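PDB 3LEQ: Roadblock/LAMTOR2 domain-containing protein from Streptomyces avermitilis, which is of unknown function but belongs to the Roadblock/LC7 family, whose members commonly work as small regulatory partners of GTPases. Local coordinates for residues Leu92-Arg97 with Tyr107-Leu112; Val23-Asp28 with Arg45-Ala50. All coordinates share one frame; numbering follows the deposited sequence.

Contact 1: Leu92-Arg97 with Tyr107-Leu112; sequences LVVLTR and YQMNML
With CG of Met109 anti to its carbonyl carbon (chi1 -63°) and the chain extended at chi2, the selenomethionine reaches straight off helix 107-112 towards the strand; a bend at chi3 (67°) then turns its methyl towards Leu92 and Val94. Leu92 meets it at a slant, CG anti to the backbone N (chi1 173°). Its CD2 settles beside the root of the selenomethionine, 3.8 Å from CB of Met109, while the CE methyl comes back over CG of Leu92, 3.8 Å from the carbonyl O of Leu92. In one of its two modelled conformers, CD2 of Leu112, one turn later, meets CD2 of Leu92 at 3.9 Å, the two side chains crossing at about a right angle. Val94, also modelled twice, runs past Met109 in the opposite direction, CB of one conformer lying 4.0 Å from SE of Met109. No hydrogen bond joins the segments; the touching side chains are buried and apolar. Leu9 of helix 4-15 also touches Leu92 and Leu112, and Ile82 and Thr84 flank Met109. This is the packing of a C-terminal helix, together with the N-terminal one, on one face of the antiparallel sheet in the Roadblock/LC7 alpha/beta fold.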
loop_
_atom_site.group_PDB
_atom_site.type_symbol
_atom_site.label_atom_id
_atom_site.label_comp_id
_atom_site.label_asym_id
_atom_site.label_seq_id
_atom_site.Cartn_x
_atom_site.Cartn_y
_atom_site.Cartn_z
ATOM N N LEU A 92 -5.038 -2.701 -0.042
ATOM C CA LEU A 92 -3.856 -2.070 -0.593
ATOM C C LEU A 92 -3.249 -1.203 0.494
ATOM O O LEU A 92 -3.977 -0.408 1.159
ATOM C CB LEU A 92 -4.253 -1.178 -1.799
ATOM C CG LEU A 92 -3.140 -0.299 -2.403
ATOM C CD1 LEU A 92 -2.029 -1.161 -3.034
ATOM C CD2 LEU A 92 -3.750 0.672 -3.457
ATOM N N VAL A 93 -1.936 -1.317 0.694
ATOM C CA VAL A 93 -1.294 -0.548 1.745
ATOM C C VAL A 93 -0.109 0.169 1.136
ATOM O O VAL A 93 0.698 -0.437 0.462
ATOM C CB VAL A 93 -0.803 -1.430 2.922
ATOM C CG1 VAL A 93 -0.259 -0.570 4.034
ATOM C CG2 VAL A 93 -1.935 -2.379 3.446
ATOM N N VAL A 94 0.006 1.459 1.394
ATOM C CA VAL A 94 1.066 2.269 0.807
ATOM C C VAL A 94 1.826 3.009 1.897
ATOM O O VAL A 94 1.205 3.442 2.891
ATOM C CB VAL A 94 0.459 3.278 -0.215
ATOM C CG1 VAL A 94 1.340 4.509 -0.398
ATOM C CG2 VAL A 94 0.203 2.585 -1.564
ATOM N N LEU A 95 3.134 3.167 1.700
ATOM C CA LEU A 95 3.960 4.082 2.498
ATOM C C LEU A 95 4.353 5.265 1.609
ATOM O O LEU A 95 4.884 5.080 0.505
ATOM C CB LEU A 95 5.208 3.395 3.063
ATOM C CG LEU A 95 5.007 2.388 4.206
ATOM C CD1 LEU A 95 6.300 1.655 4.505
ATOM C CD2 LEU A 95 4.444 3.054 5.490
ATOM N N THR A 96 4.083 6.478 2.088
ATOM C CA THR A 96 4.498 7.694 1.383
ATOM C C THR A 96 5.801 8.273 1.949
ATOM O O THR A 96 6.210 7.946 3.069
ATOM C CB THR A 96 3.436 8.801 1.481
ATOM O OG1 THR A 96 3.552 9.462 2.750
ATOM C CG2 THR A 96 2.015 8.231 1.297
ATOM N N ARG A 97 6.418 9.160 1.170
ATOM C CA ARG A 97 7.535 9.986 1.604
ATOM C C ARG A 97 6.992 11.092 2.509
ATOM O O ARG A 97 5.770 11.205 2.691
ATOM C CB ARG A 97 8.242 10.587 0.380
ATOM N N TYR A 107 -6.078 9.508 -4.564
ATOM C CA TYR A 107 -6.573 9.424 -5.937
ATOM C C TYR A 107 -5.820 8.347 -6.714
ATOM O O TYR A 107 -6.417 7.498 -7.364
ATOM C CB TYR A 107 -6.432 10.798 -6.650
ATOM C CG TYR A 107 -6.651 10.696 -8.145
ATOM C CD1 TYR A 107 -7.938 10.674 -8.680
ATOM C CD2 TYR A 107 -5.565 10.571 -9.022
ATOM C CE1 TYR A 107 -8.137 10.559 -10.061
ATOM C CE2 TYR A 107 -5.755 10.440 -10.402
ATOM C CZ TYR A 107 -7.038 10.442 -10.909
ATOM O OH TYR A 107 -7.208 10.318 -12.274
ATOM N N GLN A 108 -4.501 8.360 -6.633
ATOM C CA GLN A 108 -3.688 7.331 -7.315
ATOM C C GLN A 108 -4.020 5.897 -6.863
ATOM O O GLN A 108 -4.109 4.968 -7.700
ATOM C CB GLN A 108 -2.183 7.605 -7.136
ATOM C CG GLN A 108 -1.693 8.835 -7.894
ATOM C CD GLN A 108 -1.648 8.630 -9.394
ATOM O OE1 GLN A 108 -1.729 7.505 -9.894
ATOM N NE2 GLN A 108 -1.494 9.725 -10.125
HETATM N N MSE A 109 -4.181 5.709 -5.544
HETATM C CA MSE A 109 -4.558 4.403 -5.002
HETATM C C MSE A 109 -5.945 3.989 -5.492
HETATM O O MSE A 109 -6.153 2.847 -5.861
HETATM C CB MSE A 109 -4.528 4.430 -3.477
HETATM C CG MSE A 109 -3.152 4.701 -2.917
HETATM SE SE MSE A 109 -3.174 4.881 -0.983
HETATM C CE MSE A 109 -3.649 3.069 -0.438
ATOM N N ASN A 110 -6.884 4.930 -5.495
ATOM C CA ASN A 110 -8.254 4.654 -5.953
ATOM C C ASN A 110 -8.261 4.242 -7.442
ATOM O O ASN A 110 -8.970 3.318 -7.828
ATOM C CB ASN A 110 -9.168 5.873 -5.713
ATOM C CG ASN A 110 -9.589 6.038 -4.239
ATOM O OD1 ASN A 110 -9.535 5.099 -3.444
ATOM N ND2 ASN A 110 -10.014 7.253 -3.878
HETATM N N MSE A 111 -7.432 4.902 -8.250
HETATM C CA MSE A 111 -7.293 4.546 -9.676
HETATM C C MSE A 111 -6.668 3.166 -9.834
HETATM O O MSE A 111 -7.067 2.402 -10.706
HETATM C CB MSE A 111 -6.471 5.594 -10.437
HETATM C CG MSE A 111 -7.129 6.986 -10.530
HETATM SE SE MSE A 111 -8.957 6.952 -11.304
HETATM C CE MSE A 111 -9.988 7.135 -9.634
ATOM N N LEU A 112 -5.698 2.840 -8.983
ATOM C CA LEU A 112 -5.060 1.517 -9.001
ATOM C C LEU A 112 -6.075 0.402 -8.692
ATOM O O LEU A 112 -6.122 -0.613 -9.381
ATOM C CB LEU A 112 -3.889 1.469 -8.011
ATOM C CG LEU A 112 -3.127 0.140 -7.905
ATOM C CD1 LEU A 112 -2.605 -0.299 -9.260
ATOM C CD2 LEU A 112 -2.008 0.198 -6.873
#

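Contact 2: Val23-Asp28 with Arg45-Ala50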
loop_
_atom_site.group_PDB
_atom_site.type_symbol
_atom_site.label_atom_id
_atom_site.label_comp_id
_atom_site.label_asym_id
_atom_site.label_seq_id
_atom_site.Cartn_x
_atom_site.Cartn_y
_atom_site.Cartn_z
ATOM N N VAL A 23 1.977 -2.594 -0.975
ATOM C CA VAL A 23 1.677 -4.025 -0.892
ATOM C C VAL A 23 0.180 -4.241 -0.980
ATOM O O VAL A 23 -0.614 -3.324 -0.696
ATOM C CB VAL A 23 2.173 -4.667 0.446
ATOM C CG1 VAL A 23 3.669 -4.565 0.580
ATOM C CG2 VAL A 23 1.505 -4.029 1.675
ATOM N N VAL A 24 -0.201 -5.458 -1.351
ATOM C CA VAL A 24 -1.587 -5.895 -1.228
ATOM C C VAL A 24 -1.614 -7.103 -0.266
ATOM O O VAL A 24 -0.866 -8.073 -0.443
ATOM C CB VAL A 24 -2.202 -6.261 -2.576
ATOM C CG1 VAL A 24 -3.582 -6.891 -2.374
ATOM C CG2 VAL A 24 -2.290 -5.020 -3.482
ATOM N N LEU A 25 -2.435 -7.000 0.771
ATOM C CA LEU A 25 -2.516 -8.026 1.809
ATOM C C LEU A 25 -3.869 -8.719 1.725
ATOM O O LEU A 25 -4.878 -8.066 1.486
ATOM C CB LEU A 25 -2.342 -7.381 3.193
ATOM C CG LEU A 25 -1.141 -6.428 3.361
ATOM C CD1 LEU A 25 -1.197 -5.762 4.735
ATOM C CD2 LEU A 25 0.214 -7.167 3.167
ATOM N N SER A 26 -3.891 -10.032 1.961
ATOM C CA SER A 26 -5.133 -10.792 2.001
ATOM C C SER A 26 -5.808 -10.519 3.336
ATOM O O SER A 26 -5.201 -9.928 4.230
ATOM C CB SER A 26 -4.838 -12.288 1.884
ATOM O OG SER A 26 -4.164 -12.734 3.056
ATOM N N GLU A 27 -7.054 -10.967 3.472
ATOM C CA GLU A 27 -7.789 -10.884 4.733
ATOM C C GLU A 27 -7.002 -11.457 5.922
ATOM O O GLU A 27 -7.072 -10.912 7.020
ATOM C CB GLU A 27 -9.161 -11.562 4.610
ATOM N N ASP A 28 -6.242 -12.529 5.702
ATOM C CA ASP A 28 -5.442 -13.140 6.776
ATOM C C ASP A 28 -4.122 -12.417 7.103
ATOM O O ASP A 28 -3.455 -12.771 8.072
ATOM C CB ASP A 28 -5.171 -14.620 6.482
ATOM N N ARG A 45 7.088 -6.421 7.504
ATOM C CA ARG A 45 7.013 -5.429 8.580
ATOM C C ARG A 45 5.831 -4.472 8.391
ATOM O O ARG A 45 5.108 -4.172 9.357
ATOM C CB ARG A 45 8.310 -4.635 8.676
ATOM C CG ARG A 45 8.498 -3.937 10.012
ATOM C CD ARG A 45 9.885 -3.296 10.149
ATOM N NE ARG A 45 10.512 -3.553 11.451
ATOM C CZ ARG A 45 10.040 -3.149 12.632
ATOM N NH1 ARG A 45 8.899 -2.465 12.717
ATOM N NH2 ARG A 45 10.706 -3.451 13.737
ATOM N N LEU A 46 5.632 -3.998 7.153
ATOM C CA LEU A 46 4.456 -3.203 6.823
ATOM C C LEU A 46 3.205 -4.053 7.014
ATOM O O LEU A 46 2.192 -3.572 7.545
ATOM C CB LEU A 46 4.520 -2.679 5.385
ATOM C CG LEU A 46 3.389 -1.769 4.903
ATOM C CD1 LEU A 46 3.134 -0.610 5.864
ATOM C CD2 LEU A 46 3.743 -1.262 3.504
ATOM N N ALA A 47 3.293 -5.331 6.633
ATOM C CA ALA A 47 2.143 -6.216 6.765
ATOM C C ALA A 47 1.766 -6.417 8.226
ATOM O O ALA A 47 0.576 -6.459 8.550
ATOM C CB ALA A 47 2.388 -7.551 6.055
ATOM N N ALA A 48 2.767 -6.531 9.106
ATOM C CA ALA A 48 2.520 -6.726 10.546
ATOM C C ALA A 48 1.858 -5.479 11.133
ATOM O O ALA A 48 0.962 -5.579 11.980
ATOM C CB ALA A 48 3.824 -7.053 11.293
ATOM N N THR A 49 2.308 -4.307 10.692
ATOM C CA THR A 49 1.707 -3.051 11.134
ATOM C C THR A 49 0.250 -2.914 10.677
ATOM O O THR A 49 -0.626 -2.518 11.450
ATOM C CB THR A 49 2.510 -1.836 10.606
ATOM O OG1 THR A 49 3.866 -1.954 11.034
ATOM C CG2 THR A 49 1.960 -0.536 11.171
ATOM N N ALA A 50 -0.004 -3.256 9.422
ATOM C CA ALA A 50 -1.342 -3.122 8.850
ATOM C C ALA A 50 -2.315 -4.080 9.527
ATOM O O ALA A 50 -3.459 -3.723 9.823
ATOM C CB ALA A 50 -1.297 -3.346 7.362
#
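Leu25 has the largest share of the buried surface and makes two of the three side-chain contacts, its two methyls divided between Ala47 and Ala50, one helical turn apart. CG stands anti to the carbonyl carbon (chi1 -49°), which sends the isobutyl end out from the strand and over Ala47. CD2 of Leu25 touches CB of Ala47 at 3.6 Å, and CD1 comes equally near CB of Ala50. The same CD1 is 3.9 Å from CA of Ala47, so the leucine packs against the helix backbone, which the short alanine side chains allow. Val23, two residues back on the same face, makes a smaller touch: its CG2 lies 4.0 Å from CD2 of Leu46, the side chains sliding past in opposite directions. Phe38 touches both Val23 and Leu46, and Val31 both Leu25 and Ala47. With an alanine in place of Leu25, the Ala47 and Ala50 methyls would probably lose their partner on this strand, opening a gap between helix and sheet. The axes of strand 23-26 and helix segment 45-50 approach to 9.7 Å at 52°. Helix 40-55, the middle one in sequence, covers the sheet face opposite the two terminal helices, as in the Roadblock/LC7 alpha/beta fold.

In the fold
From the N terminus the chain runs through helix 4-15 into strand 19-26, makes the hairpin to strand 31-34, and returns along helix 40-55, where contact 2 closes its loop. After unmodelled residues 57-69 come strands 71-75, 80-85 and 90-96, before helix 102-115 folds back on the last of them in contact 1. The two loops follow in series, neither nesting nor crossing. They join through the sheet, where strands 19-26 and 90-96 are antiparallel neighbours, Val93 N lying 2.8 Å from Val23 O in a probable hydrogen bond. Contact 1 uses Leu92 and Val94 on one face; Val93, on the other, touches Leu25 and Leu46 of contact 2, so the sheet lies between the helices.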